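Side-chain contacts in BAG family molecular chaperone regulator 2 (PDB 4HWD), which probably acts as a co-chaperone, its BAG domain binding the ATPase domain of HSP70/HSC70 chaperones to regulate programmed cell death and stress responses: residues E17-Q22 with E42-M47; N50-L55 with R74-V79. All blocks are in the same frame, centred on the assembly; numbering follows the deposited sequence.

Contact 1: E17-Q22 with E42-M47; sequences ERLAGQ and ENLMEM
L19 reaches across to L44 and M47, and one methyl does most of the work. Its CD2 sits 3.6 Å from M47 CB, and the same CD2 lies 3.9 Å from L44 CD1, so a single branch of L19 fills the gap between two side chains of E42-M47 that stand one helical turn apart. The backbone already aims L19 at the facing helix; CG beside the backbone N (chi1 -74°), with CD1 extended at chi2, leaves CD2 foremost. L44 takes a different first torsion, CG anti to the backbone N (chi1 -170°), which brings CD1 in to L19 and Q22, although its CB sets out neither toward nor away from them. The two leucines pass alongside each other, running in opposite directions. Both are buried. L19 also rests on L48 of helix 38-57, while L44 touches L23 and F26 of helix 2-31 and L82 of helix 63-89.

The packing thins out at the margins. Q22 contributes only its aliphatic stem, with CG 4.0 Å from L44 CD1; the chain then bends at chi2 and takes its amide away from the facing helix. M47 behaves similarly: CB is tight against L19, SD stands back at 4.2 Å from L19 CD2, and the rest of the thioether leads off on a residue that is largely solvent-exposed. No hydrogen bond crosses the contact.

The two helical segments run antiparallel, at 161°, with their axes 10.9 Å apart at closest approach. Leucines facing inward and a glutamine and a methionine along the margin make this a segment of the hydrophobic seam between helices 2-31 and 38-57 in the antiparallel three-helix bundle of the BAG domain.

Contact 2: N50-L55 with R74-V79; sequences NQLVKL and RLHKYV
L52 touches helix 63-89 with both of its methyls, and each has its own partner. CD1 goes to L75, where it lies 3.5 Å from L75 CD1. CD2 turns to H76 and comes 3.7 Å from H76 CD2. Two torsions of L52 make this split: the first sets CG anti to the backbone N (chi1 -159°), and the turn at the second (chi2 52°) points CD1 to L75 and CD2 to H76, spreading the branches over successive residues of the facing helix.

L75 enters from the other side and passes L52 in the opposite direction, so that the two chains lie alongside each other. Its CD1 pushes in deep enough to stand 4.0 Å from L52 CA and 4.2 Å from Q51 CB. Q51 lends that CB to the contact, but its amide end leads away, and the side chain packs on I12 and Q15 of helix 2-31.

H76 is the more exposed partner. With CG beside the backbone N, the imidazole swings across at about a right angle to L52 and offers its edge, not a face: L52 CD2 lies close to the ring plane, with H76 NE2 3.9 Å from that methyl. L52 also touches E72, one turn before H76 on helix 63-89, and L75 reaches L48.

The segments 50-55 and 74-79 run antiparallel, at 159°. Nothing polar is exchanged between them here: no hydrogen bond or salt bridge is formed, and the imidazole meets the methyl with its CD2–NE2 edge. Adhesion at this point therefore rests on leucine-leucine packing and shape, and probably depends little on the charge of H76.

In the fold
Helix 38-57 is the common element: contact 1 joins it to helix 2-31, and contact 2, farther along, joins it to helix 63-89. Their centres lie about 10 Å apart. In contact 1 both leucines are buried; in contact 2, though its centre is nearer that of the chain, L75 is buried but L52 partly exposed and H76 exposed. The margins differ: a glutamine stem and a thioether in contact 1, an imidazole edge in contact 2. The two also touch. L19 CD1 lies 3.6 Å from Q51 CG, A20 CB is 3.4 Å from Y78 OH, and M45 SD is 3.8 Å from V79 CG1, which links all three helices where the contacts adjoin.

Contact 1: E17-Q22 with E42-M47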
loop_
_atom_site.group_PDB
_atom_site.type_symbol
_atom_site.label_atom_id
_atom_site.label_comp_id
_atom_site.label_asym_id
_atom_site.label_seq_id
_atom_site.Cartn_x
_atom_site.Cartn_y
_atom_site.Cartn_z
ATOM N N GLU A 17 3.488 -0.228 -5.471
ATOM C CA GLU A 17 4.300 0.949 -5.776
ATOM C C GLU A 17 3.520 1.967 -6.591
ATOM O O GLU A 17 3.836 3.163 -6.588
ATOM C CB GLU A 17 5.612 0.577 -6.478
ATOM C CG GLU A 17 5.505 -0.187 -7.773
ATOM C CD GLU A 17 6.877 -0.614 -8.279
ATOM O OE1 GLU A 17 7.684 -1.093 -7.451
ATOM O OE2 GLU A 17 7.150 -0.479 -9.493
ATOM N N ARG A 18 2.491 1.497 -7.290
ATOM C CA ARG A 18 1.652 2.406 -8.052
ATOM C C ARG A 18 0.791 3.138 -7.018
ATOM O O ARG A 18 0.495 4.311 -7.167
ATOM C CB ARG A 18 0.778 1.630 -9.038
ATOM C CG ARG A 18 1.564 0.814 -10.057
ATOM C CD ARG A 18 0.637 0.117 -11.043
ATOM N NE ARG A 18 -0.137 1.079 -11.811
ATOM C CZ ARG A 18 0.393 1.964 -12.649
ATOM N NH1 ARG A 18 1.706 2.001 -12.828
ATOM N NH2 ARG A 18 -0.384 2.824 -13.300
ATOM N N LEU A 19 0.402 2.433 -5.958
ATOM C CA LEU A 19 -0.401 3.029 -4.889
ATOM C C LEU A 19 0.422 4.064 -4.113
ATOM O O LEU A 19 -0.098 5.109 -3.716
ATOM C CB LEU A 19 -0.913 1.939 -3.936
ATOM C CG LEU A 19 -2.060 1.087 -4.501
ATOM C CD1 LEU A 19 -2.199 -0.215 -3.737
ATOM C CD2 LEU A 19 -3.357 1.913 -4.443
ATOM N N ALA A 20 1.705 3.764 -3.911
ATOM C CA ALA A 20 2.623 4.660 -3.207
ATOM C C ALA A 20 2.829 5.919 -4.027
ATOM O O ALA A 20 3.143 6.981 -3.493
ATOM C CB ALA A 20 3.965 3.974 -2.985
ATOM N N GLY A 21 2.663 5.787 -5.336
ATOM C CA GLY A 21 2.826 6.923 -6.217
ATOM C C GLY A 21 1.668 7.873 -6.004
ATOM O O GLY A 21 1.857 9.088 -5.982
ATOM N N GLN A 22 0.463 7.327 -5.850
ATOM C CA GLN A 22 -0.700 8.174 -5.628
ATOM C C GLN A 22 -0.618 8.810 -4.241
ATOM O O GLN A 22 -0.996 9.964 -4.064
ATOM C CB GLN A 22 -1.995 7.375 -5.764
ATOM C CG GLN A 22 -3.232 8.238 -5.677
ATOM C CD GLN A 22 -3.210 9.361 -6.692
ATOM O OE1 GLN A 22 -3.068 9.123 -7.887
ATOM N NE2 GLN A 22 -3.349 10.592 -6.219
ATOM N N GLU A 42 -9.781 8.190 1.428
ATOM C CA GLU A 42 -10.469 6.979 1.872
ATOM C C GLU A 42 -10.424 5.881 0.825
ATOM O O GLU A 42 -10.185 4.723 1.154
ATOM C CB GLU A 42 -11.923 7.301 2.237
ATOM C CG GLU A 42 -12.055 8.461 3.217
ATOM C CD GLU A 42 -13.476 8.673 3.696
ATOM O OE1 GLU A 42 -14.404 8.634 2.859
ATOM O OE2 GLU A 42 -13.662 8.885 4.915
ATOM N N ASN A 43 -10.651 6.235 -0.437
ATOM C CA ASN A 43 -10.600 5.244 -1.510
ATOM C C ASN A 43 -9.212 4.594 -1.570
ATOM O O ASN A 43 -9.087 3.395 -1.800
ATOM C CB ASN A 43 -10.929 5.890 -2.860
ATOM C CG ASN A 43 -12.403 6.191 -3.016
ATOM O OD1 ASN A 43 -13.254 5.359 -2.691
ATOM N ND2 ASN A 43 -12.718 7.381 -3.531
ATOM N N LEU A 44 -8.174 5.404 -1.361
ATOM C CA LEU A 44 -6.791 4.927 -1.366
ATOM C C LEU A 44 -6.569 3.998 -0.169
ATOM O O LEU A 44 -5.849 3.008 -0.266
ATOM C CB LEU A 44 -5.811 6.113 -1.292
ATOM C CG LEU A 44 -4.323 5.799 -1.519
ATOM C CD1 LEU A 44 -4.125 5.392 -2.980
ATOM C CD2 LEU A 44 -3.457 7.016 -1.197
ATOM N N MET A 45 -7.199 4.312 0.960
ATOM C CA MET A 45 -7.047 3.478 2.142
ATOM C C MET A 45 -7.543 2.059 1.888
ATOM O O MET A 45 -6.893 1.098 2.272
ATOM C CB MET A 45 -7.804 4.077 3.331
ATOM C CG MET A 45 -7.666 3.252 4.609
ATOM S SD MET A 45 -5.970 3.215 5.179
ATOM C CE MET A 45 -5.909 4.779 6.160
ATOM N N GLU A 46 -8.698 1.930 1.246
ATOM C CA GLU A 46 -9.261 0.618 0.943
ATOM C C GLU A 46 -8.387 -0.145 -0.062
ATOM O O GLU A 46 -8.267 -1.371 0.013
ATOM C CB GLU A 46 -10.687 0.772 0.389
ATOM C CG GLU A 46 -11.402 -0.546 0.037
ATOM C CD GLU A 46 -11.050 -1.081 -1.343
ATOM O OE1 GLU A 46 -10.655 -0.279 -2.223
ATOM O OE2 GLU A 46 -11.192 -2.302 -1.558
ATOM N N MET A 47 -7.782 0.570 -1.001
ATOM C CA MET A 47 -6.929 -0.092 -1.982
ATOM C C MET A 47 -5.680 -0.659 -1.312
ATOM O O MET A 47 -5.292 -1.799 -1.578
ATOM C CB MET A 47 -6.559 0.875 -3.110
ATOM C CG MET A 47 -7.722 1.149 -4.067
ATOM S SD MET A 47 -7.403 2.394 -5.329
ATOM C CE MET A 47 -8.753 3.520 -5.064
#

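Contact 2: N50-L55 with R74-V79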
loop_
_atom_site.group_PDB
_atom_site.type_symbol
_atom_site.label_atom_id
_atom_site.label_comp_id
_atom_site.label_asym_id
_atom_site.label_seq_id
_atom_site.Cartn_x
_atom_site.Cartn_y
_atom_site.Cartn_z
ATOM N N ASN A 50 -6.750 -3.546 0.708
ATOM C CA ASN A 50 -7.130 -4.637 -0.185
ATOM C C ASN A 50 -5.897 -5.425 -0.631
ATOM O O ASN A 50 -5.949 -6.644 -0.757
ATOM C CB ASN A 50 -7.842 -4.106 -1.418
ATOM C CG ASN A 50 -8.299 -5.221 -2.332
ATOM O OD1 ASN A 50 -9.494 -5.465 -2.487
ATOM N ND2 ASN A 50 -7.344 -5.916 -2.934
ATOM N N GLN A 51 -4.792 -4.722 -0.883
ATOM C CA GLN A 51 -3.555 -5.377 -1.298
ATOM C C GLN A 51 -2.993 -6.161 -0.125
ATOM O O GLN A 51 -2.380 -7.207 -0.299
ATOM C CB GLN A 51 -2.521 -4.343 -1.759
ATOM C CG GLN A 51 -2.798 -3.709 -3.105
ATOM C CD GLN A 51 -3.018 -4.746 -4.205
ATOM O OE1 GLN A 51 -2.343 -5.777 -4.245
ATOM N NE2 GLN A 51 -3.959 -4.468 -5.110
ATOM N N LEU A 52 -3.203 -5.639 1.078
ATOM C CA LEU A 52 -2.705 -6.273 2.288
ATOM C C LEU A 52 -3.405 -7.608 2.597
ATOM O O LEU A 52 -2.768 -8.546 3.080
ATOM C CB LEU A 52 -2.840 -5.299 3.470
ATOM C CG LEU A 52 -1.952 -5.582 4.685
ATOM C CD1 LEU A 52 -0.510 -5.727 4.239
ATOM C CD2 LEU A 52 -2.092 -4.460 5.698
ATOM N N VAL A 53 -4.706 -7.697 2.334
ATOM C CA VAL A 53 -5.421 -8.953 2.566
ATOM C C VAL A 53 -4.987 -9.940 1.478
ATOM O O VAL A 53 -4.717 -11.108 1.762
ATOM C CB VAL A 53 -6.971 -8.785 2.503
ATOM C CG1 VAL A 53 -7.428 -7.748 3.527
ATOM C CG2 VAL A 53 -7.415 -8.394 1.103
ATOM N N LYS A 54 -4.917 -9.458 0.235
ATOM C CA LYS A 54 -4.494 -10.286 -0.893
ATOM C C LYS A 54 -3.131 -10.875 -0.590
ATOM O O LYS A 54 -2.885 -12.058 -0.832
ATOM C CB LYS A 54 -4.408 -9.460 -2.178
ATOM C CG LYS A 54 -5.737 -9.015 -2.728
ATOM C CD LYS A 54 -5.571 -8.506 -4.142
ATOM C CE LYS A 54 -6.919 -8.210 -4.782
ATOM N NZ LYS A 54 -6.749 -7.814 -6.198
ATOM N N LEU A 55 -2.244 -10.049 -0.052
ATOM C CA LEU A 55 -0.912 -10.506 0.294
ATOM C C LEU A 55 -1.034 -11.646 1.297
ATOM O O LEU A 55 -0.722 -12.789 0.980
ATOM C CB LEU A 55 -0.102 -9.365 0.903
ATOM C CG LEU A 55 1.375 -9.678 1.123
ATOM C CD1 LEU A 55 2.070 -9.760 -0.222
ATOM C CD2 LEU A 55 2.016 -8.603 1.973
ATOM N N ARG A 74 5.936 -2.620 4.212
ATOM C CA ARG A 74 5.955 -1.387 3.431
ATOM C C ARG A 74 4.542 -0.828 3.386
ATOM O O ARG A 74 4.340 0.383 3.460
ATOM C CB ARG A 74 6.447 -1.672 2.011
ATOM C CG ARG A 74 5.962 -0.682 0.969
ATOM C CD ARG A 74 6.847 -0.739 -0.262
ATOM N NE ARG A 74 8.180 -0.210 0.021
ATOM C CZ ARG A 74 9.288 -0.608 -0.597
ATOM N NH1 ARG A 74 9.231 -1.547 -1.538
ATOM N NH2 ARG A 74 10.456 -0.062 -0.285
ATOM N N LEU A 75 3.573 -1.731 3.267
ATOM C CA LEU A 75 2.162 -1.374 3.225
ATOM C C LEU A 75 1.714 -0.807 4.564
ATOM O O LEU A 75 0.862 0.078 4.617
ATOM C CB LEU A 75 1.312 -2.599 2.885
ATOM C CG LEU A 75 1.082 -2.850 1.404
ATOM C CD1 LEU A 75 0.509 -4.243 1.197
ATOM C CD2 LEU A 75 0.152 -1.778 0.851
ATOM N N HIS A 76 2.277 -1.330 5.644
ATOM C CA HIS A 76 1.933 -0.847 6.970
ATOM C C HIS A 76 2.391 0.595 7.067
ATOM O O HIS A 76 1.688 1.446 7.612
ATOM C CB HIS A 76 2.630 -1.682 8.048
ATOM C CG HIS A 76 2.031 -3.041 8.247
ATOM N ND1 HIS A 76 2.548 -3.959 9.134
ATOM C CD2 HIS A 76 0.954 -3.631 7.675
ATOM C CE1 HIS A 76 1.815 -5.059 9.103
ATOM N NE2 HIS A 76 0.841 -4.886 8.227
ATOM N N LYS A 77 3.575 0.858 6.527
ATOM C CA LYS A 77 4.151 2.189 6.535
ATOM C C LYS A 77 3.288 3.174 5.747
ATOM O O LYS A 77 3.166 4.339 6.125
ATOM C CB LYS A 77 5.565 2.139 5.946
ATOM C CG LYS A 77 6.252 3.490 5.828
ATOM C CD LYS A 77 7.640 3.360 5.210
ATOM C CE LYS A 77 8.306 4.722 5.051
ATOM N NZ LYS A 77 9.711 4.620 4.550
ATOM N N TYR A 78 2.688 2.704 4.655
ATOM C CA TYR A 78 1.846 3.558 3.818
ATOM C C TYR A 78 0.495 3.862 4.452
ATOM O O TYR A 78 -0.011 4.988 4.366
ATOM C CB TYR A 78 1.621 2.916 2.449
ATOM C CG TYR A 78 2.859 2.810 1.594
ATOM C CD1 TYR A 78 3.962 3.635 1.816
ATOM C CD2 TYR A 78 2.909 1.912 0.529
ATOM C CE1 TYR A 78 5.091 3.568 0.993
ATOM C CE2 TYR A 78 4.029 1.838 -0.305
ATOM C CZ TYR A 78 5.116 2.664 -0.071
ATOM O OH TYR A 78 6.214 2.587 -0.909
ATOM N N VAL A 79 -0.092 2.848 5.077
ATOM C CA VAL A 79 -1.380 2.996 5.739
ATOM C C VAL A 79 -1.251 3.983 6.891
ATOM O O VAL A 79 -2.113 4.842 7.089
ATOM C CB VAL A 79 -1.870 1.644 6.288
ATOM C CG1 VAL A 79 -3.033 1.863 7.255
ATOM C CG2 VAL A 79 -2.285 0.744 5.132
#